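Local coordinates for protein alcohol oxidase (Myceliophthora thermophila, PDB 6F74) that binds FAD and is probably an oxidase of the vanillyl-alcohol oxidase type, in which the flavin passes electrons from substrate to molecular oxygen, at residues C78-V81 and N82-T86; P62-Q65 and S66-D69. All coordinates share one frame; numbering follows the deposited sequence.

Overall arrangement
Following the chain from the N terminus, strand 57-59 leads into the loop that holds interaction 2, where residues 62-69 coil through a beta turn and a short 3-10 segment. Interaction 1 comes next, on the last turns of helix 75-84 and the residues just after it. Both contacts are local, and they stand in series, neither nested nor crossed. The disulfide Cys67-Cys78 (SG to SG 2.1 Å) closes the loop between them and ties the 3-10 segment to the helix. Further along, Trp85 CZ3 packs on Ile63 CG2 at 3.6 Å, so the loop after strand 57-59 lies against both the helix and Trp85.

Interaction 1 of 2, residues C78-V81 and N82-T86; sequences CAYV and NKMWT
Asn82, within helix 75-84, gives its backbone N-H to Cys78 O (N to O 2.8 Å). With CG anti to the backbone N (chi1 -176°), its amide turns outward from the preceding turn and leaves CB against Cys78 O, while OD1 takes a weak, long hydrogen bond from a water. The same water donates more firmly to Ala79 O, at 2.6 Å from the water oxygen. That carbonyl is also the acceptor for Lys83 N, so two donors share it; the CB of Lys83 lies against it while the extended chain leads off the helix. Met84 N bonds to Tyr80 O at 2.9 Å and makes a second, weak bond to Val81 O. The Met84 side chain, bent at chi2 and chi3, brings CG over one face of the Tyr80 ring, 3.8 Å from its centroid and 19° off the normal. This CH-pi contact is displaced toward the phenol end, with CZ closest. Farther out, Met84 SD stands obliquely above the same ring, 4.9 Å from the centroid. The Trp85 side chain lies on a different side from that of Met84. There Val81 CG1 meets the indole in its plane, at the six-membered rim, 4.0 Å from CE3, while Trp85 NE1 donates to Gly430 O and the ring also touches Pro108. Disulfide-bonded Cys78 begins the four-residue span whose carbonyls receive these bonds. The whole is an i to i+4 alpha-helical pattern near a C-terminal end, carrying a Met-aromatic contact on one side.

Interaction 2 of 2, residues P62-Q65 and S66-D69; sequences PIAQ and SCYD
The Tyr68 ring turns an edge, not a face, to the preceding residues: Ala64 O lies close to the ring plane, 3.3 Å from CD1, with Gln65 O farther off at the same edge. With CG anti to the carbonyl carbon (chi1 -61°), the ring presents its CD1-CE1 edge to both carbonyl oxygens. At the far end of the ring, Tyr68 OH is hydrogen-bonded to Ala107 O, which fixes the phenol between two parts of the chain. Ala64 O also accepts the N-H of Cys67 (N to O 3.1 Å), and Gln65 O that of Tyr68 at 3.2 Å from its N, both with i to i+3 spacing. Both donors stand above the carbonyl planes, by 51° and 54°, not on a lone pair. Two residues earlier in the chain, Gln65 N bonds to Pro62 O and closes a type I beta turn. A water donates to Ile63 O and accepts from Ser66 N (N to water O 2.9 Å). The Cys67 side chain leaves this coil for its disulfide with Cys78. Around it, Tyr68 packs on Pro117 and Cys120, while Ala64 and Ile63 touch Val81, placing the loop between strand 57-59 and helix 75-84 directly against that helix.

Interaction 1 of 2, residues C78-V81 and N82-T86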
# COMPACT_ATOMS: atom_id res chain seq x y z
N CYS A 78 -3.72 27.00 -10.76
CA CYS A 78 -4.76 26.01 -10.88
C CYS A 78 -4.52 25.04 -12.03
O CYS A 78 -4.66 23.83 -11.85
CB CYS A 78 -6.12 26.68 -11.03
SG CYS A 78 -7.46 25.51 -11.40
N ALA A 79 -4.17 25.57 -13.20
CA ALA A 79 -3.88 24.76 -14.39
C ALA A 79 -2.66 23.87 -14.21
O ALA A 79 -2.65 22.71 -14.65
CB ALA A 79 -3.69 25.68 -15.60
N TYR A 80 -1.63 24.41 -13.58
CA TYR A 80 -0.45 23.60 -13.23
C TYR A 80 -0.87 22.43 -12.32
O TYR A 80 -0.51 21.28 -12.56
CB TYR A 80 0.61 24.46 -12.53
CG TYR A 80 1.84 23.67 -12.22
CD1 TYR A 80 2.74 23.37 -13.22
CD2 TYR A 80 2.08 23.15 -10.94
CE1 TYR A 80 3.88 22.63 -12.97
CE2 TYR A 80 3.22 22.36 -10.70
CZ TYR A 80 4.11 22.13 -11.72
OH TYR A 80 5.22 21.34 -11.53
N VAL A 81 -1.65 22.74 -11.30
CA VAL A 81 -2.11 21.72 -10.36
C VAL A 81 -3.00 20.68 -11.04
O VAL A 81 -2.88 19.47 -10.78
CB VAL A 81 -2.84 22.35 -9.14
CG1 VAL A 81 -3.46 21.27 -8.26
CG2 VAL A 81 -1.84 23.13 -8.31
N ASN A 82 -3.86 21.15 -11.94
CA ASN A 82 -4.72 20.21 -12.68
C ASN A 82 -3.87 19.27 -13.55
O ASN A 82 -4.07 18.08 -13.55
CB ASN A 82 -5.74 20.98 -13.53
CG ASN A 82 -6.68 20.05 -14.23
OD1 ASN A 82 -6.60 19.89 -15.45
ND2 ASN A 82 -7.54 19.38 -13.47
N LYS A 83 -2.90 19.83 -14.23
CA LYS A 83 -2.00 19.07 -15.08
C LYS A 83 -1.18 18.05 -14.29
O LYS A 83 -0.98 16.92 -14.76
CB LYS A 83 -1.07 20.03 -15.84
CG LYS A 83 -0.04 19.34 -16.70
CD LYS A 83 1.00 20.29 -17.29
CE LYS A 83 1.83 19.52 -18.34
NZ LYS A 83 3.21 20.08 -18.55
N MET A 84 -0.74 18.41 -13.08
CA MET A 84 0.20 17.58 -12.30
C MET A 84 -0.44 16.68 -11.23
O MET A 84 0.27 15.93 -10.53
CB MET A 84 1.26 18.46 -11.63
CG MET A 84 2.14 19.25 -12.56
SD MET A 84 3.06 18.29 -13.72
CE MET A 84 4.14 17.23 -12.72
N TRP A 85 -1.78 16.74 -11.14
CA TRP A 85 -2.55 15.96 -10.17
C TRP A 85 -2.33 14.46 -10.24
O TRP A 85 -2.35 13.77 -9.22
CB TRP A 85 -4.07 16.26 -10.37
CG TRP A 85 -4.90 15.73 -9.20
CD1 TRP A 85 -5.47 14.49 -9.09
CD2 TRP A 85 -5.17 16.40 -7.96
NE1 TRP A 85 -6.10 14.37 -7.89
CE2 TRP A 85 -5.93 15.52 -7.18
CE3 TRP A 85 -4.85 17.65 -7.45
CZ2 TRP A 85 -6.40 15.86 -5.89
CZ3 TRP A 85 -5.31 17.99 -6.17
CH2 TRP A 85 -6.06 17.09 -5.40
N THR A 86 -2.12 13.95 -11.45
CA THR A 86 -1.92 12.52 -11.63
C THR A 86 -0.45 12.07 -11.41
O THR A 86 -0.14 10.87 -11.49
CB THR A 86 -2.47 12.10 -13.02
OG1 THR A 86 -1.95 13.00 -14.03
CG2 THR A 86 -4.03 12.16 -13.05
O HOH W 1 -3.86 21.55 -16.70

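Interaction 2 of 2, residues P62-Q65 and S66-D69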
# COMPACT_ATOMS: atom_id res chain seq x y z
N PRO A 62 -5.08 23.31 0.96
CA PRO A 62 -5.56 22.34 -0.02
C PRO A 62 -4.83 22.44 -1.33
O PRO A 62 -4.61 23.52 -1.83
CB PRO A 62 -7.05 22.69 -0.21
CG PRO A 62 -7.44 23.44 1.00
CD PRO A 62 -6.17 24.05 1.62
N ILE A 63 -4.41 21.30 -1.87
CA ILE A 63 -3.55 21.27 -3.07
C ILE A 63 -4.08 22.15 -4.18
O ILE A 63 -3.33 22.95 -4.75
CB ILE A 63 -3.33 19.82 -3.55
CG1 ILE A 63 -2.65 18.97 -2.47
CG2 ILE A 63 -2.46 19.78 -4.79
CD1 ILE A 63 -1.26 19.39 -2.05
N ALA A 64 -5.39 22.04 -4.43
CA ALA A 64 -6.02 22.79 -5.52
C ALA A 64 -6.80 24.04 -5.11
O ALA A 64 -7.76 24.43 -5.81
CB ALA A 64 -6.94 21.84 -6.27
N GLN A 65 -6.43 24.70 -4.01
CA GLN A 65 -7.17 25.92 -3.56
C GLN A 65 -7.15 27.10 -4.54
O GLN A 65 -8.07 27.92 -4.57
CB GLN A 65 -6.72 26.40 -2.18
CG GLN A 65 -5.23 26.78 -2.09
CD GLN A 65 -4.89 27.51 -0.81
OE1 GLN A 65 -5.63 27.49 0.17
NE2 GLN A 65 -3.71 28.06 -0.79
N SER A 66 -6.10 27.17 -5.37
CA SER A 66 -5.99 28.18 -6.41
C SER A 66 -7.07 28.12 -7.50
O SER A 66 -7.25 29.09 -8.23
CB SER A 66 -4.60 28.13 -7.04
OG SER A 66 -4.42 26.97 -7.84
N CYS A 67 -7.76 26.99 -7.61
CA CYS A 67 -8.88 26.82 -8.54
C CYS A 67 -10.19 27.47 -8.09
O CYS A 67 -11.15 27.47 -8.86
CB CYS A 67 -9.11 25.31 -8.80
SG CYS A 67 -7.73 24.49 -9.64
N TYR A 68 -10.24 27.98 -6.87
CA TYR A 68 -11.49 28.46 -6.28
C TYR A 68 -11.45 29.96 -5.96
O TYR A 68 -10.39 30.52 -5.66
CB TYR A 68 -11.83 27.61 -5.04
CG TYR A 68 -12.03 26.15 -5.36
CD1 TYR A 68 -10.92 25.30 -5.51
CD2 TYR A 68 -13.30 25.61 -5.56
CE1 TYR A 68 -11.07 23.96 -5.80
CE2 TYR A 68 -13.49 24.25 -5.83
CZ TYR A 68 -12.37 23.43 -5.96
OH TYR A 68 -12.56 22.09 -6.23
N ASP A 69 -12.61 30.59 -5.99
CA ASP A 69 -12.75 32.03 -5.66
C ASP A 69 -12.29 32.36 -4.26
O ASP A 69 -12.53 31.60 -3.35
CB ASP A 69 -14.20 32.51 -5.77
CG ASP A 69 -14.71 32.51 -7.15
OD1 ASP A 69 -13.90 32.39 -8.08
OD2 ASP A 69 -15.94 32.62 -7.31
O HOH W 2 -3.79 25.42 -5.66